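Cerato-platanin 1 (Moniliophthora perniciosa, PDB 3SUJ) is of unknown function, but is a secreted, zinc-binding fungal protein of the cerato-platanin family with a double-psi beta-barrel fold. Local coordinates at residues A2-Y7 / G109-V115. Sequence-based numbering, arbitrary orientation.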
ATOM      1  N   ALA A   2      -1.148 -13.677   9.949  1.00 20.60           N
ATOM      2  CA  ALA A   2      -1.755 -12.637   9.056  1.00 18.42           C
ATOM      3  C   ALA A   2      -1.800 -11.241   9.730  1.00 16.39           C
ATOM      4  O   ALA A   2      -1.514 -11.023  10.946  1.00 20.10           O
ATOM      5  CB  ALA A   2      -3.159 -13.097   8.688  1.00 21.32           C
ATOM      6  N   VAL A   3      -2.098 -10.285   8.868  1.00 12.24           N
ATOM      7  CA  VAL A   3      -2.223  -8.907   9.330  0.50 10.59           C
ATOM      8  C   VAL A   3      -3.412  -8.308   8.662  1.00  9.91           C
ATOM      9  O   VAL A   3      -3.985  -8.839   7.724  1.00 11.06           O
ATOM     10  CB  VAL A   3      -1.006  -8.038   8.940  0.50 11.17           C
ATOM     11  CG1 VAL A   3       0.264  -8.502   9.730  0.50 14.77           C
ATOM     12  CG2 VAL A   3      -0.890  -8.037   7.366  0.50 10.74           C
ATOM     13  N   LYS A   4      -3.836  -7.206   9.223  1.00  8.17           N
ATOM     14  CA  LYS A   4      -4.997  -6.498   8.701  1.00  9.80           C
ATOM     15  C   LYS A   4      -4.706  -5.659   7.501  1.00  8.69           C
ATOM     16  O   LYS A   4      -3.652  -4.987   7.438  1.00 11.02           O
ATOM     17  CB  LYS A   4      -5.544  -5.574   9.788  1.00 11.51           C
ATOM     18  CG  LYS A   4      -6.153  -6.332  10.948  1.00 15.14           C
ATOM     19  CD  LYS A   4      -6.727  -5.298  11.961  1.00 18.89           C
ATOM     20  CE  LYS A   4      -6.854  -5.995  13.265  1.00 28.06           C
ATOM     21  NZ  LYS A   4      -8.205  -5.979  13.892  1.00 28.74           N
ATOM     22  N   LEU A   5      -5.625  -5.635   6.572  1.00  7.64           N
ATOM     23  CA  LEU A   5      -5.609  -4.743   5.426  1.00  8.12           C
ATOM     24  C   LEU A   5      -6.936  -3.955   5.390  1.00  7.59           C
ATOM     25  O   LEU A   5      -8.005  -4.561   5.323  1.00  8.54           O
ATOM     26  CB  LEU A   5      -5.418  -5.522   4.117  1.00  8.23           C
ATOM     27  CG  LEU A   5      -5.553  -4.619   2.888  1.00 10.27           C
ATOM     28  CD1 LEU A   5      -4.467  -3.622   2.742  1.00  9.78           C
ATOM     29  CD2 LEU A   5      -5.633  -5.452   1.647  1.00 14.28           C
ATOM     30  N   SER A   6      -6.790  -2.651   5.324  1.00  7.22           N
ATOM     31  CA  SER A   6      -7.924  -1.703   5.192  1.00  8.54           C
ATOM     32  C   SER A   6      -7.703  -0.901   3.962  1.00  8.07           C
ATOM     33  O   SER A   6      -6.679  -1.097   3.263  1.00  7.80           O
ATOM     34  CB  SER A   6      -7.953  -0.786   6.388  1.00  9.82           C
ATOM     35  OG  SER A   6      -8.176  -1.628   7.557  1.00 11.92           O
ATOM     36  N   TYR A   7      -8.608   0.025   3.642  1.00  7.96           N
ATOM     37  CA  TYR A   7      -8.379   0.882   2.479  1.00  7.93           C
ATOM     38  C   TYR A   7      -8.629   2.338   2.837  1.00  7.65           C
ATOM     39  O   TYR A   7      -9.317   2.632   3.845  1.00  8.55           O
ATOM     40  CB  TYR A   7      -9.183   0.473   1.286  1.00  9.46           C
ATOM     41  CG  TYR A   7     -10.623   0.801   1.279  1.00  9.09           C
ATOM     42  CD1 TYR A   7     -11.519  -0.068   1.828  1.00 12.38           C
ATOM     43  CD2 TYR A   7     -11.075   1.979   0.673  1.00  7.57           C
ATOM     44  CE1 TYR A   7     -12.867   0.242   1.844  1.00 14.12           C
ATOM     45  CE2 TYR A   7     -12.406   2.306   0.637  1.00 10.31           C
ATOM     46  CZ  TYR A   7     -13.300   1.452   1.216  1.00 13.94           C
ATOM     47  OH  TYR A   7     -14.714   1.676   1.205  1.00 18.21           O
ATOM     48  N   GLY A 109     -14.432  -3.851   4.383  1.00  8.88           N
ATOM     49  CA  GLY A 109     -13.814  -2.802   5.198  1.00  9.65           C
ATOM     50  C   GLY A 109     -12.353  -3.107   5.539  1.00  9.16           C
ATOM     51  O   GLY A 109     -11.440  -2.420   5.135  1.00  9.33           O
ATOM     52  N   THR A 110     -12.187  -4.183   6.302  1.00  9.85           N
ATOM     53  CA  THR A 110     -10.833  -4.697   6.771  1.00  9.07           C
ATOM     54  C   THR A 110     -10.795  -6.208   6.595  1.00 11.04           C
ATOM     55  O   THR A 110     -11.819  -6.854   6.925  1.00 12.39           O
ATOM     56  CB  THR A 110     -10.594  -4.314   8.212  1.00  9.22           C
ATOM     57  OG1 THR A 110     -10.576  -2.864   8.288  1.00  9.84           O
ATOM     58  CG2 THR A 110      -9.258  -4.856   8.734  1.00 11.06           C
ATOM     59  N   VAL A 111      -9.745  -6.764   6.020  1.00 10.52           N
ATOM     60  CA  VAL A 111      -9.607  -8.235   5.830  1.00 10.92           C
ATOM     61  C   VAL A 111      -8.282  -8.628   6.402  1.00 10.08           C
ATOM     62  O   VAL A 111      -7.394  -7.815   6.585  1.00 11.86           O
ATOM     63  CB  VAL A 111      -9.667  -8.650   4.411  1.00 10.95           C
ATOM     64  CG1 VAL A 111     -11.039  -8.395   3.788  1.00 13.70           C
ATOM     65  CG2 VAL A 111      -8.594  -8.066   3.572  1.00 13.14           C
ATOM     66  N   ASN A 112      -8.137  -9.876   6.707  1.00  9.87           N
ATOM     67  CA  ASN A 112      -6.798 -10.447   7.051  1.00 10.67           C
ATOM     68  C   ASN A 112      -6.108 -10.950   5.827  1.00  9.73           C
ATOM     69  O   ASN A 112      -6.755 -11.538   4.972  1.00 12.08           O
ATOM     70  CB  ASN A 112      -6.975 -11.580   8.082  1.00 13.30           C
ATOM     71  CG  ASN A 112      -7.534 -11.060   9.395  1.00 15.70           C
ATOM     72  OD1 ASN A 112      -7.254  -9.939   9.841  1.00 18.29           O
ATOM     73  ND2 ASN A 112      -8.344 -11.875  10.020  1.00 25.01           N
ATOM     74  N   VAL A 113      -4.841 -10.618   5.725  1.00  9.92           N
ATOM     75  CA  VAL A 113      -3.985 -11.056   4.607  1.00 10.68           C
ATOM     76  C   VAL A 113      -2.696 -11.659   5.122  1.00 10.62           C
ATOM     77  O   VAL A 113      -2.236 -11.343   6.210  1.00 11.25           O
ATOM     78  CB  VAL A 113      -3.654  -9.865   3.666  1.00 10.85           C
ATOM     79  CG1 VAL A 113      -4.910  -9.327   2.968  1.00 13.04           C
ATOM     80  CG2 VAL A 113      -2.931  -8.775   4.403  1.00 11.63           C
ATOM     81  N   ASP A 114      -2.095 -12.477   4.267  1.00  9.71           N
ATOM     82  CA  ASP A 114      -0.647 -12.822   4.519  1.00 10.65           C
ATOM     83  C   ASP A 114       0.229 -11.804   3.880  1.00  9.44           C
ATOM     84  O   ASP A 114      -0.083 -11.335   2.808  1.00 11.87           O
ATOM     85  CB  ASP A 114      -0.358 -14.220   3.895  1.00 14.25           C
ATOM     86  CG  ASP A 114      -0.756 -15.270   4.810  1.00 23.13           C
ATOM     87  OD1 ASP A 114      -0.003 -15.480   5.785  1.00 31.29           O
ATOM     88  OD2 ASP A 114      -1.833 -15.826   4.625  1.00 31.43           O
ATOM     89  N   VAL A 115       1.337 -11.423   4.477  1.00  9.86           N
ATOM     90  CA  VAL A 115       2.226 -10.397   3.982  1.00  9.91           C
ATOM     91  C   VAL A 115       3.632 -10.953   3.869  1.00  9.46           C
ATOM     92  O   VAL A 115       4.116 -11.603   4.862  1.00 11.84           O
ATOM     93  CB  VAL A 115       2.174  -9.177   4.887  1.00 12.39           C
ATOM     94  CG1 VAL A 115       2.421  -9.489   6.333  1.00 14.72           C
ATOM     95  CG2 VAL A 115       3.162  -8.095   4.411  1.00 13.95           C
TER
HETATM   96  O   HOH W   1     -11.085   0.230   5.325  1.00 12.42           O
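The ring of Tyr-7 meets the Gly-109 carbonyl obliquely, with CD1 4.1 Å from Gly-109 O, while the carboxamide of Asn-112 brings OD1 to 3.9 Å from CG of Lys-4, the two side chains lying alongside each other and pointing the same way. Tyr-7 and Gly-109 mark one end of an antiparallel pairing that illustrates how one ladder can carry two unlike faces. Val-3 pairs with Val-113 and Leu-5 with Val-111, each through two hydrogen bonds; Leu-5 N reaches Val-111 O at 2.8 Å, with 161° at the hydrogen. Lys-4 and Asn-112 form the intervening non-hydrogen-bonded pair, and their face also holds the Thr-110 methyl, CG2, 3.9 Å from Lys-4 CB.

The other face is aliphatic. In the conformer described, Val-3 CG2 touches Val-113 CG2 at 3.7 Å and also Val-115 CG1, while Leu-5 CB rests on Val-113 CG1; Leu-100 of helix 94-101 packs on Leu-5 and Val-113.

Beyond these pairs, Thr-110 OG1 donates to Ser-6 OG at 2.8 Å. Both oxygens stand anti to their own carbonyl carbons (chi1 -62° in each), which turns the hydroxyls to meet across the gap. With an alanine at Ser-6, the Thr-110 hydroxyl would probably lose its acceptor and be freer to rotate. A water then bridges the last pair, accepting from Tyr-7 N and donating to Gly-109 O at 2.7 Å.

Strands 3-7 and 111-118 are thus neighbours in the double-psi beta-barrel, joined by a ladder apolar toward helix 94-101 and polar on the Lys-4 and Asn-112 face, where hydroxyls add a side-chain link.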